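Local coordinates for protein putative enoyl-CoA hydratase (Streptomyces coelicolor A3, PDB 3G64) that probably acts on coenzyme A thioesters, perhaps hydrating enoyl-CoA double bonds, and belongs to the enoyl-CoA hydratase/isomerase family, at residues Asn39-Thr42 with Phe43-Ala47; Arg50-Leu53 with Ala54-Arg58. All coordinates share one frame; numbering follows the deposited sequence.

Contact 1: residues Asn39-Thr42 with Phe43-Ala47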
loop_
_atom_site.group_PDB
_atom_site.type_symbol
_atom_site.label_atom_id
_atom_site.label_comp_id
_atom_site.label_asym_id
_atom_site.label_seq_id
_atom_site.Cartn_x
_atom_site.Cartn_y
_atom_site.Cartn_z
ATOM N N ASN A 39 28.152 4.948 -13.639
ATOM C CA ASN A 39 27.084 4.737 -14.591
ATOM C C ASN A 39 26.057 5.861 -14.683
ATOM O O ASN A 39 24.899 5.628 -15.057
ATOM C CB ASN A 39 26.440 3.404 -14.262
ATOM C CG ASN A 39 27.477 2.292 -14.220
ATOM O OD1 ASN A 39 28.315 2.206 -15.126
ATOM N ND2 ASN A 39 27.438 1.450 -13.177
ATOM N N ALA A 40 26.484 7.077 -14.356
ATOM C CA ALA A 40 25.607 8.239 -14.485
ATOM C C ALA A 40 24.987 8.306 -15.883
ATOM O O ALA A 40 25.671 8.186 -16.911
ATOM C CB ALA A 40 26.362 9.547 -14.164
ATOM N N LEU A 41 23.684 8.537 -15.906
ATOM C CA LEU A 41 22.908 8.531 -17.129
ATOM C C LEU A 41 22.997 9.836 -17.922
ATOM O O LEU A 41 23.000 10.933 -17.365
ATOM C CB LEU A 41 21.445 8.248 -16.784
ATOM C CG LEU A 41 21.165 6.927 -16.082
ATOM C CD1 LEU A 41 19.708 6.880 -15.578
ATOM C CD2 LEU A 41 21.450 5.807 -17.054
ATOM N N THR A 42 23.036 9.694 -19.240
ATOM C CA THR A 42 23.012 10.830 -20.142
ATOM C C THR A 42 21.677 10.829 -20.907
ATOM O O THR A 42 20.924 9.858 -20.847
ATOM C CB THR A 42 24.092 10.675 -21.167
ATOM O OG1 THR A 42 23.847 9.457 -21.878
ATOM C CG2 THR A 42 25.505 10.589 -20.479
ATOM N N PHE A 43 21.420 11.891 -21.664
ATOM C CA PHE A 43 20.235 11.953 -22.484
ATOM C C PHE A 43 20.155 10.743 -23.392
ATOM O O PHE A 43 19.081 10.189 -23.583
ATOM C CB PHE A 43 20.255 13.234 -23.336
ATOM C CG PHE A 43 20.118 14.493 -22.521
ATOM C CD1 PHE A 43 19.123 14.600 -21.567
ATOM C CD2 PHE A 43 20.995 15.543 -22.687
ATOM C CE1 PHE A 43 18.990 15.749 -20.792
ATOM C CE2 PHE A 43 20.878 16.695 -21.927
ATOM C CZ PHE A 43 19.863 16.802 -20.975
ATOM N N GLU A 44 21.285 10.360 -23.978
ATOM C CA GLU A 44 21.312 9.265 -24.952
ATOM C C GLU A 44 21.082 7.899 -24.301
ATOM O O GLU A 44 20.562 6.995 -24.938
ATOM C CB GLU A 44 22.645 9.244 -25.718
ATOM C CG GLU A 44 22.826 10.408 -26.669
ATOM C CD GLU A 44 23.273 11.696 -25.965
ATOM O OE1 GLU A 44 23.657 11.663 -24.763
ATOM O OE2 GLU A 44 23.224 12.757 -26.630
ATOM N N ALA A 45 21.477 7.740 -23.042
ATOM C CA ALA A 45 21.222 6.483 -22.354
ATOM C C ALA A 45 19.726 6.341 -22.052
ATOM O O ALA A 45 19.158 5.261 -22.181
ATOM C CB ALA A 45 22.036 6.387 -21.083
ATOM N N TYR A 46 19.095 7.427 -21.620
ATOM C CA TYR A 46 17.644 7.402 -21.460
ATOM C C TYR A 46 16.969 7.056 -22.795
ATOM O O TYR A 46 16.010 6.289 -22.825
ATOM C CB TYR A 46 17.137 8.755 -20.983
ATOM C CG TYR A 46 17.279 8.988 -19.490
ATOM C CD1 TYR A 46 16.588 8.196 -18.566
ATOM C CD2 TYR A 46 18.057 10.027 -19.010
ATOM C CE1 TYR A 46 16.700 8.433 -17.194
ATOM C CE2 TYR A 46 18.164 10.273 -17.658
ATOM C CZ TYR A 46 17.488 9.472 -16.759
ATOM O OH TYR A 46 17.620 9.748 -15.422
ATOM N N ALA A 47 17.473 7.616 -23.898
ATOM C CA ALA A 47 16.835 7.378 -25.196
ATOM C C ALA A 47 16.971 5.924 -25.602
ATOM O O ALA A 47 16.052 5.339 -26.185
ATOM C CB ALA A 47 17.414 8.334 -26.301
#

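Contact 2: residues Arg50-Leu53 with Ala54-Arg58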
loop_
_atom_site.group_PDB
_atom_site.type_symbol
_atom_site.label_atom_id
_atom_site.label_comp_id
_atom_site.label_asym_id
_atom_site.label_seq_id
_atom_site.Cartn_x
_atom_site.Cartn_y
_atom_site.Cartn_z
ATOM N N ARG A 50 14.551 3.813 -23.508
ATOM C CA ARG A 50 13.174 3.963 -23.993
ATOM C C ARG A 50 12.981 3.096 -25.234
ATOM O O ARG A 50 12.036 2.297 -25.326
ATOM C CB ARG A 50 12.910 5.443 -24.346
ATOM C CG ARG A 50 11.574 5.712 -25.090
ATOM C CD ARG A 50 11.527 7.145 -25.726
ATOM N NE ARG A 50 12.596 7.282 -26.719
ATOM C CZ ARG A 50 13.248 8.411 -26.980
ATOM N NH1 ARG A 50 12.939 9.534 -26.325
ATOM N NH2 ARG A 50 14.228 8.412 -27.885
ATOM N N ASP A 51 13.888 3.263 -26.192
ATOM C CA ASP A 51 13.735 2.650 -27.504
ATOM C C ASP A 51 14.020 1.156 -27.490
ATOM O O ASP A 51 13.373 0.396 -28.225
ATOM C CB ASP A 51 14.627 3.350 -28.510
ATOM C CG ASP A 51 14.201 4.787 -28.764
ATOM O OD1 ASP A 51 12.998 5.103 -28.562
ATOM O OD2 ASP A 51 15.068 5.598 -29.166
ATOM N N LEU A 52 14.981 0.734 -26.665
ATOM C CA LEU A 52 15.266 -0.695 -26.504
ATOM C C LEU A 52 14.065 -1.398 -25.887
ATOM O O LEU A 52 13.651 -2.431 -26.378
ATOM C CB LEU A 52 16.520 -0.947 -25.649
ATOM C CG LEU A 52 16.739 -2.402 -25.234
ATOM C CD1 LEU A 52 17.092 -3.249 -26.473
ATOM C CD2 LEU A 52 17.832 -2.545 -24.173
ATOM N N LEU A 53 13.498 -0.840 -24.815
ATOM C CA LEU A 53 12.357 -1.495 -24.188
ATOM C C LEU A 53 11.192 -1.588 -25.168
ATOM O O LEU A 53 10.509 -2.614 -25.227
ATOM C CB LEU A 53 11.917 -0.794 -22.908
ATOM C CG LEU A 53 12.920 -0.951 -21.753
ATOM C CD1 LEU A 53 12.537 -0.063 -20.589
ATOM C CD2 LEU A 53 13.059 -2.416 -21.310
ATOM N N ALA A 54 10.975 -0.537 -25.955
ATOM C CA ALA A 54 9.871 -0.553 -26.920
ATOM C C ALA A 54 10.122 -1.654 -27.956
ATOM O O ALA A 54 9.228 -2.413 -28.328
ATOM C CB ALA A 54 9.725 0.825 -27.607
ATOM N N GLU A 55 11.356 -1.755 -28.405
ATOM C CA GLU A 55 11.711 -2.785 -29.374
ATOM C C GLU A 55 11.574 -4.222 -28.818
ATOM O O GLU A 55 10.957 -5.091 -29.466
ATOM C CB GLU A 55 13.115 -2.542 -29.927
ATOM C CG GLU A 55 13.432 -3.501 -31.056
ATOM C CD GLU A 55 14.886 -3.458 -31.477
ATOM O OE1 GLU A 55 15.328 -2.376 -31.941
ATOM O OE2 GLU A 55 15.570 -4.515 -31.346
ATOM N N LEU A 56 12.128 -4.480 -27.630
ATOM C CA LEU A 56 11.960 -5.798 -27.008
ATOM C C LEU A 56 10.480 -6.113 -26.739
ATOM O O LEU A 56 10.063 -7.263 -26.781
ATOM C CB LEU A 56 12.734 -5.892 -25.697
ATOM C CG LEU A 56 14.237 -5.678 -25.803
ATOM C CD1 LEU A 56 14.948 -5.765 -24.461
ATOM C CD2 LEU A 56 14.829 -6.677 -26.804
ATOM N N SER A 57 9.698 -5.090 -26.427
ATOM C CA SER A 57 8.304 -5.298 -26.080
ATOM C C SER A 57 7.495 -5.682 -27.310
ATOM O O SER A 57 6.724 -6.631 -27.268
ATOM C CB SER A 57 7.692 -4.045 -25.448
ATOM O OG SER A 57 8.216 -3.842 -24.140
ATOM N N ARG A 58 7.691 -4.959 -28.406
ATOM C CA ARG A 58 6.897 -5.200 -29.597
ATOM C C ARG A 58 7.239 -6.535 -30.248
ATOM O O ARG A 58 6.388 -7.150 -30.879
ATOM C CB ARG A 58 7.001 -4.028 -30.592
ATOM C CG ARG A 58 8.194 -4.089 -31.527
ATOM C CD ARG A 58 8.342 -2.758 -32.266
ATOM N NE ARG A 58 9.480 -2.772 -33.183
ATOM C CZ ARG A 58 10.316 -1.749 -33.337
ATOM N NH1 ARG A 58 10.152 -0.633 -32.625
ATOM N NH2 ARG A 58 11.337 -1.848 -34.182
#

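Contact 1: residues Asn39-Thr42 with Phe43-Ala47
With chi1 of T42 at 60°, OG1 stands between the backbone N and the carbonyl carbon and faces the first turn of the helix, where A45 N donates to it; L41 holds its CG anti to the carbonyl carbon, which places its methyls against Y46 and A45. T42 sits at the N-cap of helix 43-58, and this is its capping bond: T42 OG1 and A45 N are 3.1 Å apart, with an N-H...O angle of 150°. The T42 carbonyl serves the turn as well: Y46 N meets T42 O at 3.1 Å in an almost straight bond (172°), the first i to i+4 bond of the helix, while the bond from A45 N to T42 O is weak. In the crotonase fold this helix follows strand 27-32, and L41 is held by backbone hydrogen bonds to G77 and D79. Its side chain runs at about a right angle to that of Y46. L41 CD1 lies 3.6 Å from Y46 CZ and equally close to the hydroxyl, and L41 CB is 4.0 Å from Y46 CE2. The other methyl, L41 CD2, reaches A45 CB at 4.1 Å. On the outer side E44, bent at chi2, folds its carboxylate back beside the cap, leaving E44 OE1 3.6 Å from T42 OG1. Helix 127-134 packs on both L41 and Y46, and the F43 ring meets that of F98 with the planes steeply inclined.

Contact 2: residues Arg50-Leu53 with Ala54-Arg58
L56 lies one helical turn beyond L52, and its side chain can be followed outward along that neighbour. L56 CB sits 3.6 Å from L52 O, the carbonyl oxygen that L56 N engages at 2.8 Å in a nearly straight bond (177°). The next atom, L56 CG, is closer still to L52 O, at 3.3 Å, and also begins the apolar contact, 3.8 Å from L52 CD1. At the tip the two methyls differ: L56 CD1 is 3.9 Å from both CG and CD1 of L52, whereas CD2 approaches L52 CD1 alone, at slightly longer range. The leucines lean together because L52 carries its CG anti to the backbone N (chi1 170°), which sends the isobutyl group along the helix toward the later turn. Beyond the pair, L56 rests on L65 of strand 64-69 and L52 on W16.

S57 adds a second donor to the same ladder. Its OG bonds to L53 O at 2.8 Å, while S57 N reaches that oxygen at 2.9 Å. The hydroxyl comes from above the carbonyl plane and the amide from the opposite face, so two bonds grip one oxygen and the serine hydroxyl is satisfied within its own helix. At the earlier end R50 holds its sequence neighbour D51 side-on, NE to OD1 and NH2 to OD2, with R50 NE 2.9 Å from D51 OD1.

L53 meets L65 as well as A108 and V109 of helix 92-111. R50 and R58 are exposed and D51 partly so, while L52, L53 and L56 are buried, with E55 a buried charge at the boundary, paired to T13 N and R59. The helix is thus largely amphipathic, and it connects strands 27-32 and 64-69 in a beta-alpha-beta unit.

How the contacts relate
Both contacts belong to helix 43-58 and follow one another along it, contact 1 at its N-terminal cap and contact 2 in its C-terminal half, residues 50-58; their centres are about 16 Å apart. The backbone of the helix joins them: R50 N lies 3.0 Å from Y46 O and D51 N 3.0 Å from A47 O, the spacing of successive helical turns. Helix 92-111 is a common neighbour: Y46 of contact 1 packs on M101 and T102, and contact 2 meets the same helix through R50 and L53. Contact 1 additionally meets helix 127-134, whereas contact 2 faces strand 64-69. The loop around C75 to D79, which touches residues 39-42, probably lies near the acyl-CoA pocket, as in crotonase relatives; contact 2 is structural packing.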